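Local coordinates for protein galectin (Xenopus laevis, PDB 3WUD) that binds beta-galactosides such as lactose, and probably laminin, as a two-subunit proto-type galectin of beta-sandwich fold, at residues Asn49-His54 / Gly72-Glu77; Ala5-Asn10 / Ile128-Ile133; Ile90-Gln95 / Leu99-Ser104. All coordinates share one frame; numbering follows the deposited sequence. Where two conformers were deposited one is given.

Interaction 1 (Asn49-His54 / Gly72-Glu77); sequences NPRFDH and GTEQRE. With GLC (alpha-D-glucopyranose), chain B; GAL (beta-D-galactopyranose), chain C; SO4 (sulfate ion), chain D.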
loop_
_atom_site.group_PDB
_atom_site.type_symbol
_atom_site.label_atom_id
_atom_site.label_comp_id
_atom_site.label_asym_id
_atom_site.label_seq_id
_atom_site.Cartn_x
_atom_site.Cartn_y
_atom_site.Cartn_z
ATOM N N ASN A 49 2.817 -6.799 16.984
ATOM C CA ASN A 49 1.513 -7.256 17.416
ATOM C C ASN A 49 0.989 -6.677 18.803
ATOM O O ASN A 49 1.154 -7.317 19.832
ATOM C CB ASN A 49 1.586 -8.791 17.504
ATOM C CG ASN A 49 0.248 -9.478 17.787
ATOM O OD1 ASN A 49 0.257 -10.555 18.365
ATOM N ND2 ASN A 49 -0.861 -8.911 17.363
ATOM N N PRO A 50 0.371 -5.459 18.758
ATOM C CA PRO A 50 -0.231 -4.868 19.916
ATOM C C PRO A 50 -1.430 -5.746 20.265
ATOM O O PRO A 50 -2.185 -6.109 19.421
ATOM C CB PRO A 50 -0.653 -3.466 19.425
ATOM C CG PRO A 50 0.359 -3.159 18.382
ATOM C CD PRO A 50 0.374 -4.493 17.649
ATOM N N ARG A 51 -1.509 -6.117 21.528
ATOM C CA ARG A 51 -2.471 -6.986 22.037
ATOM C C ARG A 51 -3.233 -6.271 23.168
ATOM O O ARG A 51 -2.626 -5.944 24.235
ATOM C CB ARG A 51 -1.822 -8.226 22.647
ATOM C CG ARG A 51 -1.098 -9.057 21.605
ATOM C CD ARG A 51 -0.546 -10.370 22.154
ATOM N NE ARG A 51 0.094 -11.164 21.088
ATOM C CZ ARG A 51 0.816 -12.272 21.323
ATOM N NH1 ARG A 51 0.928 -12.736 22.547
ATOM N NH2 ARG A 51 1.358 -12.957 20.319
ATOM N N PHE A 52 -4.526 -6.089 22.931
ATOM C CA PHE A 52 -5.468 -5.549 23.933
ATOM C C PHE A 52 -5.852 -6.641 24.909
ATOM O O PHE A 52 -5.761 -6.448 26.121
ATOM C CB PHE A 52 -6.733 -5.023 23.250
ATOM C CG PHE A 52 -6.504 -3.831 22.382
ATOM C CD1 PHE A 52 -6.366 -2.582 22.938
ATOM C CD2 PHE A 52 -6.439 -3.970 21.008
ATOM C CE1 PHE A 52 -6.075 -1.461 22.159
ATOM C CE2 PHE A 52 -6.175 -2.855 20.209
ATOM C CZ PHE A 52 -5.989 -1.614 20.777
ATOM N N ASP A 53 -6.350 -7.748 24.373
ATOM C CA ASP A 53 -6.455 -9.015 25.109
ATOM C C ASP A 53 -6.312 -10.211 24.227
ATOM O O ASP A 53 -7.296 -10.676 23.618
ATOM C CB ASP A 53 -7.802 -9.131 25.824
ATOM C CG ASP A 53 -7.957 -10.469 26.550
ATOM O OD1 ASP A 53 -6.933 -11.049 26.994
ATOM O OD2 ASP A 53 -9.129 -10.935 26.663
ATOM N N HIS A 54 -5.087 -10.747 24.185
ATOM C CA HIS A 54 -4.833 -11.824 23.246
ATOM C C HIS A 54 -3.706 -12.650 23.741
ATOM O O HIS A 54 -2.736 -12.155 24.253
ATOM C CB HIS A 54 -4.577 -11.213 21.839
ATOM C CG HIS A 54 -4.275 -12.233 20.802
ATOM N ND1 HIS A 54 -5.157 -13.234 20.455
ATOM C CD2 HIS A 54 -3.186 -12.397 20.013
ATOM C CE1 HIS A 54 -4.599 -14.004 19.533
ATOM N NE2 HIS A 54 -3.423 -13.494 19.220
ATOM N N GLY A 72 10.635 -16.686 15.683
ATOM C CA GLY A 72 11.773 -16.512 16.542
ATOM C C GLY A 72 11.460 -16.307 18.012
ATOM O O GLY A 72 10.431 -16.757 18.510
ATOM N N THR A 73 12.354 -15.652 18.696
ATOM C CA THR A 73 12.175 -15.286 20.112
ATOM C C THR A 73 11.319 -14.009 20.272
ATOM O O THR A 73 11.695 -12.959 19.722
ATOM C CB THR A 73 13.555 -15.071 20.757
ATOM O OG1 THR A 73 14.281 -16.309 20.651
ATOM C CG2 THR A 73 13.446 -14.706 22.266
ATOM N N GLU A 74 10.215 -14.068 21.069
ATOM C CA GLU A 74 9.409 -12.865 21.236
ATOM C C GLU A 74 10.113 -11.781 22.024
ATOM O O GLU A 74 10.858 -12.091 22.956
ATOM C CB GLU A 74 8.121 -13.182 21.996
ATOM C CG GLU A 74 7.088 -13.927 21.213
ATOM C CD GLU A 74 5.808 -14.266 22.007
ATOM O OE1 GLU A 74 5.680 -13.973 23.200
ATOM O OE2 GLU A 74 4.909 -14.783 21.394
ATOM N N GLN A 75 9.816 -10.535 21.660
ATOM C CA GLN A 75 10.206 -9.341 22.416
ATOM C C GLN A 75 8.889 -8.678 22.918
ATOM O O GLN A 75 7.954 -8.432 22.152
ATOM C CB GLN A 75 11.066 -8.408 21.551
ATOM C CG GLN A 75 11.661 -7.262 22.321
ATOM C CD GLN A 75 12.534 -6.382 21.445
ATOM O OE1 GLN A 75 13.563 -6.840 20.911
ATOM N NE2 GLN A 75 12.130 -5.139 21.283
ATOM N N ARG A 76 8.797 -8.478 24.229
ATOM C CA ARG A 76 7.612 -7.901 24.830
ATOM C C ARG A 76 7.872 -6.430 25.278
ATOM O O ARG A 76 8.835 -6.130 26.017
ATOM C CB ARG A 76 7.078 -8.767 25.979
ATOM C CG ARG A 76 5.839 -9.597 25.656
ATOM C CD ARG A 76 5.361 -10.544 26.793
ATOM N NE ARG A 76 4.352 -11.515 26.284
ATOM C CZ ARG A 76 4.631 -12.601 25.545
ATOM N NH1 ARG A 76 5.913 -12.909 25.291
ATOM N NH2 ARG A 76 3.639 -13.422 25.109
ATOM N N GLU A 77 7.029 -5.504 24.802
ATOM C CA GLU A 77 7.100 -4.108 25.233
ATOM C C GLU A 77 5.854 -3.708 26.044
ATOM O O GLU A 77 4.791 -3.974 25.599
ATOM C CB GLU A 77 7.222 -3.224 23.981
ATOM C CG GLU A 77 8.372 -3.587 23.075
ATOM C CD GLU A 77 9.727 -3.207 23.624
ATOM O OE1 GLU A 77 9.846 -2.229 24.416
ATOM O OE2 GLU A 77 10.720 -3.862 23.229
HETATM C C1 GLC B . 3.088 -18.437 23.476
HETATM C C2 GLC B . 2.853 -16.944 23.533
HETATM C C3 GLC B . 2.098 -16.325 22.398
HETATM C C4 GLC B . 2.145 -17.144 21.089
HETATM C C5 GLC B . 1.868 -18.633 21.300
HETATM C C6 GLC B . 2.274 -19.454 20.119
HETATM O O1 GLC B . 3.060 -19.070 24.730
HETATM O O2 GLC B . 2.445 -16.404 24.773
HETATM O O3 GLC B . 2.614 -14.994 22.272
HETATM O O4 GLC B . 1.137 -16.605 20.310
HETATM O O5 GLC B . 2.594 -19.166 22.370
HETATM O O6 GLC B . 1.916 -20.792 20.454
HETATM C C1 GAL C . 1.624 -16.318 18.968
HETATM C C2 GAL C . 0.473 -15.862 18.082
HETATM C C3 GAL C . 0.908 -15.447 16.677
HETATM C C4 GAL C . 2.098 -14.486 16.802
HETATM C C5 GAL C . 3.164 -15.101 17.721
HETATM C C6 GAL C . 4.394 -14.250 17.947
HETATM O O2 GAL C . -0.458 -16.925 17.926
HETATM O O3 GAL C . -0.207 -14.930 15.972
HETATM O O4 GAL C . 1.661 -13.235 17.350
HETATM O O5 GAL C . 2.674 -15.375 19.040
HETATM O O6 GAL C . 5.363 -14.852 18.784
HETATM S S SO4 D . -7.367 -15.097 22.836
HETATM O O1 SO4 D . -7.910 -14.895 24.211
HETATM O O2 SO4 D . -5.946 -15.498 22.957
HETATM O O3 SO4 D . -8.093 -16.141 22.068
HETATM O O4 SO4 D . -7.537 -13.877 21.978
#

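Interaction 2 (Ala5-Asn10 / Ile128-Ile133); sequences AGMVMN and IELKAI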
loop_
_atom_site.group_PDB
_atom_site.type_symbol
_atom_site.label_atom_id
_atom_site.label_comp_id
_atom_site.label_asym_id
_atom_site.label_seq_id
_atom_site.Cartn_x
_atom_site.Cartn_y
_atom_site.Cartn_z
ATOM N N ALA A 5 -8.492 -12.730 5.600
ATOM C CA ALA A 5 -7.094 -12.334 5.920
ATOM C C ALA A 5 -6.896 -10.854 5.618
ATOM O O ALA A 5 -7.741 -10.189 4.993
ATOM C CB ALA A 5 -6.082 -13.178 5.147
ATOM N N GLY A 6 -5.772 -10.337 6.081
ATOM C CA GLY A 6 -5.527 -8.928 5.991
ATOM C C GLY A 6 -5.023 -8.530 4.613
ATOM O O GLY A 6 -5.162 -9.231 3.582
ATOM N N MET A 7 -4.445 -7.367 4.590
ATOM C CA MET A 7 -4.059 -6.819 3.358
ATOM C C MET A 7 -2.573 -6.913 3.237
ATOM O O MET A 7 -1.871 -6.875 4.264
ATOM C CB MET A 7 -4.582 -5.444 3.272
ATOM C CG MET A 7 -3.874 -4.380 3.980
ATOM S SD MET A 7 -3.483 -3.318 2.615
ATOM C CE MET A 7 -1.686 -3.475 2.617
ATOM N N VAL A 8 -2.099 -7.046 1.993
ATOM C CA VAL A 8 -0.725 -7.376 1.730
ATOM C C VAL A 8 -0.227 -6.320 0.716
ATOM O O VAL A 8 -0.996 -5.890 -0.154
ATOM C CB VAL A 8 -0.618 -8.755 1.055
ATOM C CG1 VAL A 8 0.746 -8.910 0.350
ATOM C CG2 VAL A 8 -0.836 -9.840 2.092
ATOM N N MET A 9 0.963 -5.837 0.912
ATOM C CA MET A 9 1.664 -5.036 -0.138
ATOM C C MET A 9 2.946 -5.754 -0.422
ATOM O O MET A 9 3.680 -6.172 0.511
ATOM C CB MET A 9 1.967 -3.631 0.365
ATOM C CG MET A 9 2.175 -2.604 -0.729
ATOM S SD MET A 9 2.434 -0.883 -0.148
ATOM C CE MET A 9 1.124 -0.904 1.050
ATOM N N ASN A 10 3.287 -5.835 -1.708
ATOM C CA ASN A 10 4.478 -6.551 -2.072
ATOM C C ASN A 10 5.217 -5.822 -3.211
ATOM O O ASN A 10 4.577 -5.216 -4.076
ATOM C CB ASN A 10 4.011 -7.961 -2.550
ATOM C CG ASN A 10 5.172 -8.958 -2.786
ATOM O OD1 ASN A 10 5.201 -9.691 -3.812
ATOM N ND2 ASN A 10 6.068 -9.040 -1.856
ATOM N N ILE A 128 -6.457 -4.284 11.628
ATOM C CA ILE A 128 -6.365 -2.842 11.579
ATOM C C ILE A 128 -6.733 -2.428 10.159
ATOM O O ILE A 128 -6.251 -3.025 9.229
ATOM C CB ILE A 128 -4.952 -2.307 12.055
ATOM C CG1 ILE A 128 -4.906 -0.782 11.994
ATOM C CG2 ILE A 128 -3.782 -2.919 11.280
ATOM C CD1 ILE A 128 -3.627 -0.206 12.546
ATOM N N GLU A 129 -7.544 -1.399 10.014
ATOM C CA GLU A 129 -8.018 -0.974 8.707
ATOM C C GLU A 129 -7.056 0.047 8.126
ATOM O O GLU A 129 -6.729 1.018 8.763
ATOM C CB GLU A 129 -9.445 -0.446 8.804
ATOM C CG GLU A 129 -10.377 -1.512 9.364
ATOM C CD GLU A 129 -11.841 -1.095 9.399
ATOM O OE1 GLU A 129 -12.315 -0.542 8.360
ATOM O OE2 GLU A 129 -12.515 -1.321 10.467
ATOM N N LEU A 130 -6.629 -0.154 6.889
ATOM C CA LEU A 130 -5.680 0.785 6.312
ATOM C C LEU A 130 -6.337 2.137 6.138
ATOM O O LEU A 130 -7.467 2.255 5.620
ATOM C CB LEU A 130 -5.201 0.279 4.944
ATOM C CG LEU A 130 -4.303 1.142 4.125
ATOM C CD1 LEU A 130 -2.943 1.387 4.755
ATOM C CD2 LEU A 130 -4.155 0.443 2.761
ATOM N N LYS A 131 -5.588 3.169 6.490
ATOM C CA LYS A 131 -5.958 4.546 6.132
ATOM C C LYS A 131 -4.885 5.047 5.159
ATOM O O LYS A 131 -5.245 5.525 4.108
ATOM C CB LYS A 131 -6.088 5.430 7.398
ATOM C CG LYS A 131 -6.183 6.948 7.191
ATOM C CD LYS A 131 -7.319 7.406 6.313
ATOM C CE LYS A 131 -7.052 8.833 5.793
ATOM N NZ LYS A 131 -5.592 9.120 5.455
ATOM N N ALA A 132 -3.599 4.939 5.484
ATOM C CA ALA A 132 -2.544 5.424 4.595
ATOM C C ALA A 132 -1.238 4.663 4.854
ATOM O O ALA A 132 -0.938 4.274 6.012
ATOM C CB ALA A 132 -2.297 6.904 4.793
ATOM N N ILE A 133 -0.438 4.528 3.792
ATOM C CA ILE A 133 0.981 4.135 3.923
ATOM C C ILE A 133 1.862 5.150 3.211
ATOM O O ILE A 133 1.524 5.633 2.117
ATOM C CB ILE A 133 1.248 2.709 3.358
ATOM C CG1 ILE A 133 0.540 1.693 4.265
ATOM C CG2 ILE A 133 2.771 2.391 3.285
ATOM C CD1 ILE A 133 0.359 0.290 3.722
#

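Interaction 3 (Ile90-Gln95 / Leu99-Ser104); sequences ICFEYQ and LKVKLS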
loop_
_atom_site.group_PDB
_atom_site.type_symbol
_atom_site.label_atom_id
_atom_site.label_comp_id
_atom_site.label_asym_id
_atom_site.label_seq_id
_atom_site.Cartn_x
_atom_site.Cartn_y
_atom_site.Cartn_z
ATOM N N ILE A 90 2.189 4.410 12.986
ATOM C CA ILE A 90 3.454 3.848 13.457
ATOM C C ILE A 90 4.484 3.999 12.326
ATOM O O ILE A 90 4.076 3.784 11.134
ATOM C CB ILE A 90 3.262 2.344 13.823
ATOM C CG1 ILE A 90 2.127 2.166 14.862
ATOM C CG2 ILE A 90 4.570 1.699 14.283
ATOM C CD1 ILE A 90 0.992 1.318 14.366
ATOM N N CYS A 91 5.761 4.314 12.650
ATOM C CA CYS A 91 6.870 4.365 11.613
ATOM C C CYS A 91 7.842 3.241 11.914
ATOM O O CYS A 91 8.274 3.021 13.051
ATOM C CB CYS A 91 7.681 5.713 11.425
ATOM S SG CYS A 91 8.023 6.001 9.635
ATOM N N PHE A 92 8.195 2.525 10.886
ATOM C CA PHE A 92 9.233 1.487 10.956
ATOM C C PHE A 92 10.455 1.970 10.208
ATOM O O PHE A 92 10.343 2.156 9.030
ATOM C CB PHE A 92 8.682 0.196 10.366
ATOM C CG PHE A 92 7.420 -0.287 11.049
ATOM C CD1 PHE A 92 7.478 -1.261 12.036
ATOM C CD2 PHE A 92 6.193 0.177 10.606
ATOM C CE1 PHE A 92 6.300 -1.712 12.627
ATOM C CE2 PHE A 92 5.047 -0.251 11.190
ATOM C CZ PHE A 92 5.108 -1.202 12.214
ATOM N N GLU A 93 11.571 2.230 10.906
ATOM C CA GLU A 93 12.783 2.756 10.302
ATOM C C GLU A 93 13.741 1.596 10.165
ATOM O O GLU A 93 13.971 0.864 11.144
ATOM C CB GLU A 93 13.403 3.842 11.179
ATOM C CG GLU A 93 14.778 4.275 10.708
ATOM C CD GLU A 93 15.419 5.309 11.623
ATOM O OE1 GLU A 93 14.666 6.121 12.175
ATOM O OE2 GLU A 93 16.678 5.304 11.745
ATOM N N TYR A 94 14.275 1.433 8.963
ATOM C CA TYR A 94 15.246 0.359 8.660
ATOM C C TYR A 94 16.725 0.789 8.797
ATOM O O TYR A 94 17.213 1.648 8.046
ATOM C CB TYR A 94 14.930 -0.164 7.230
ATOM C CG TYR A 94 15.814 -1.249 6.644
ATOM C CD1 TYR A 94 16.719 -2.011 7.423
ATOM C CD2 TYR A 94 15.749 -1.525 5.308
ATOM C CE1 TYR A 94 17.536 -2.985 6.828
ATOM C CE2 TYR A 94 16.552 -2.462 4.730
ATOM C CZ TYR A 94 17.427 -3.219 5.483
ATOM O OH TYR A 94 18.249 -4.164 4.835
ATOM N N GLN A 95 17.399 0.236 9.811
ATOM C CA GLN A 95 18.859 0.343 9.965
ATOM C C GLN A 95 19.529 -1.002 9.755
ATOM O O GLN A 95 18.867 -2.050 9.685
ATOM C CB GLN A 95 19.219 0.928 11.354
ATOM C CG GLN A 95 18.667 2.353 11.557
ATOM C CD GLN A 95 19.264 3.352 10.545
ATOM O OE1 GLN A 95 20.363 3.132 10.009
ATOM N NE2 GLN A 95 18.549 4.436 10.275
ATOM N N LEU A 99 15.419 -2.694 13.344
ATOM C CA LEU A 99 14.339 -1.773 12.975
ATOM C C LEU A 99 14.089 -0.932 14.187
ATOM O O LEU A 99 14.173 -1.396 15.307
ATOM C CB LEU A 99 13.056 -2.480 12.600
ATOM C CG LEU A 99 13.059 -3.448 11.412
ATOM C CD1 LEU A 99 11.604 -3.770 11.182
ATOM C CD2 LEU A 99 13.712 -2.837 10.180
ATOM N N LYS A 100 13.825 0.330 13.950
ATOM C CA LYS A 100 13.410 1.228 14.996
ATOM C C LYS A 100 11.932 1.471 14.778
ATOM O O LYS A 100 11.518 1.884 13.668
ATOM C CB LYS A 100 14.246 2.535 14.926
ATOM C CG LYS A 100 13.795 3.626 15.868
ATOM C CD LYS A 100 14.599 4.897 15.572
ATOM C CE LYS A 100 15.369 5.361 16.789
ATOM N NZ LYS A 100 16.352 4.334 17.236
ATOM N N VAL A 101 11.127 1.207 15.813
ATOM C CA VAL A 101 9.667 1.338 15.731
ATOM C C VAL A 101 9.322 2.614 16.463
ATOM O O VAL A 101 9.679 2.731 17.650
ATOM C CB VAL A 101 8.956 0.221 16.418
ATOM C CG1 VAL A 101 7.446 0.398 16.373
ATOM C CG2 VAL A 101 9.393 -1.148 15.806
ATOM N N LYS A 102 8.670 3.520 15.760
ATOM C CA LYS A 102 8.347 4.888 16.328
ATOM C C LYS A 102 6.841 5.038 16.420
ATOM O O LYS A 102 6.108 4.936 15.426
ATOM C CB LYS A 102 8.951 5.996 15.418
ATOM C CG LYS A 102 10.364 5.801 14.982
ATOM C CD LYS A 102 10.812 6.972 14.100
ATOM C CE LYS A 102 12.059 6.652 13.323
ATOM N NZ LYS A 102 12.113 7.476 12.089
ATOM N N LEU A 103 6.356 5.290 17.638
ATOM C CA LEU A 103 4.986 5.372 17.960
ATOM C C LEU A 103 4.535 6.848 17.985
ATOM O O LEU A 103 5.390 7.788 18.078
ATOM C CB LEU A 103 4.733 4.691 19.275
ATOM C CG LEU A 103 5.173 3.206 19.298
ATOM C CD1 LEU A 103 5.028 2.635 20.682
ATOM C CD2 LEU A 103 4.411 2.408 18.240
ATOM N N SER A 104 3.217 7.002 17.918
ATOM C CA SER A 104 2.528 8.280 17.764
ATOM C C SER A 104 2.750 9.220 18.923
ATOM O O SER A 104 2.668 10.417 18.745
ATOM C CB SER A 104 1.000 8.057 17.614
ATOM O OG SER A 104 0.431 7.329 18.747
#

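Interaction 1 (Asn49-His54 / Gly72-Glu77)
Arg-51 faces Glu-74 and Arg-76 across a narrow gap, and the lactose unit formed by GAL and GLC bridges it. Direct contact between 49-54 and 72-77 is slight, 69 Å² in all: Arg-51 NH2 stays 4.1 Å from Glu-74 OE2, beyond a salt bridge. The tight part is the sugar shell around the buried Arg-51. With CG anti to the carbonyl carbon (chi1 -64°) and the chain extended to NE, its guanidinium lies with GLC O3 and GAL O4 at its edge. Arg-51 NH1 gives a bond of 2.8 Å to GLC O3, and Arg-51 NH2 bonds to the same oxygen and reaches GAL O4 at 3.0 Å. Behind it, Arg-51 NE binds Asn-49 OD1 at 2.8 Å (N-H...O 163°); OD1 lies in the guanidinium plane, whereas NE stands above the carbonyl plane of Asn-49. This bond, with those to the sugar and to Asp-57, limits the rotation of the group. From the other segment, Glu-74 OE2 accepts GAL O6 at 2.7 Å; its bond to GLC O3 is modelled very short, so its length is doubtful. The looser side is that of Arg-76, an exposed residue; Arg-76 NH2 makes a weak bond of 3.2 Å to GLC O2 (N-H...O 120°). Asp-57 forms salt bridges with both Arg-51 NH1 and Arg-76 NH2, a shared carboxylate that probably offsets the closeness of the two nitrogens, 3.8 Å apart. His-47, Glu-55 and Asn-64 also bond to the galactose, and Trp-71 belongs to the same pocket. The chemistry implies recognition by a charged, hydrogen-bonding network: Arg-51 donates to both sugars and Glu-74 accepts from galactose, so the disaccharide joins two segments that barely touch.

Interaction 2 (Ala5-Asn10 / Ile128-Ile133)
Met-7 and Leu-130 cross at about a right angle, the sulfur of one lying against a methyl of the other: Met-7 SD to Leu-130 CD2 is 3.8 Å. Met-7 turns sharply to do this, for its CG stands between the backbone N and the carbonyl carbon (chi1 79°) and the chain bends again at the next two torsions. That folding carries the terminal methyl on toward the second partner, and Met-7 CE comes within 4.4 Å of Ile-133 CD1. Met-9 approaches the same isoleucine differently. Its chain runs straight out from the backbone and bends only at the thioether (chi3 -45°), meeting Ile-133 tip to tip; the modelled separation of the two end methyls is too short to be trusted, so the detail of this meeting is doubtful. All four residues direct their CB toward the opposite segment. Their backbones are far apart, with the axes of 7-10 and 129-133 approaching to 9.7 Å at 45° to each other, and Met-7 CA lies 8.3 Å from Leu-130 CA. Such spacing marks packing between two sheets of a sandwich, not pairing within one: 7-10 is hydrogen-bonded to 120-126, and 129-133 to 19-26, where Lys-131 and Ala-132 form a classic beta bulge opposite Lys-23. Both are outermost strands within the chain, and each pairs antiparallel with a strand of the second subunit, so that the sheets run on across the interface. Met-9 of the second subunit packs on both Met-9 and Leu-130. The contact, 155 Å² and wholly apolar, implies that flexible thioethers and branched aliphatic ends contribute apolar packing between the two sheets at their margin, continuous with the packing of Met-9 of the second subunit.

Interaction 3 (Ile90-Gln95 / Leu99-Ser104)
Cys-91 and Lys-102 form a hydrogen-bonded antiparallel pair, with Cys-91 N to Lys-102 O at 2.9 Å and Lys-102 N to Cys-91 O at 2.8 Å. Glu-93 and Lys-100 repeat the pattern, Glu-93 N meeting Lys-100 O at 2.8 Å and nearly straight (175°). Between and beyond them, the non-hydrogen-bonded pairs Phe-92 with Val-101 and Tyr-94 with Leu-99 turn to the inner face. There Ile-90 lies alongside Val-101, pointing the same way, Ile-90 CG2 to Val-101 CG1 3.8 Å, while the Leu-99 and Tyr-94 side chains cross obliquely, Leu-99 CD2 4.2 Å from Tyr-94 CD1. On the other face the extended Lys-102 chain brings NZ toward Glu-93 OE1 in a salt bridge whose exact length is doubtful, since that oxygen is crowded in the model. The second shell adds further links: Cys-91 is disulfide-bonded to Cys-19, Tyr-94 OH is hydrogen-bonded to Asp-118 O, and the Phe-92 ring meets Phe-48 edge-to-face. The hairpin, its axes 4.6 Å apart, sits within the five-stranded sheet between 19-26 and 108-112, its apolar face packed on strands 34-37 and 43-51 of the opposite sheet.

Overall arrangement
Interactions 2 and 3 are buried and interaction 1 only partly so. Along the chain, 5-10 / 128-133 encloses both others, which follow one another in series. Interaction 3 is pairing within the five-stranded sheet, whose edge strand 129-135 also serves interaction 2; the latter joins this sheet to the six-stranded one across the sandwich. Interaction 1 belongs to the six-stranded sheet and bears the sugar. Centres lie about 16 to 19 Å apart, and none of the three touches another. The chemistry follows place: backbone bonds with one apolar and one charged face inside a sheet, pure apolar packing near the subunit boundary, and charged groups gathered about a ligand at the binding site.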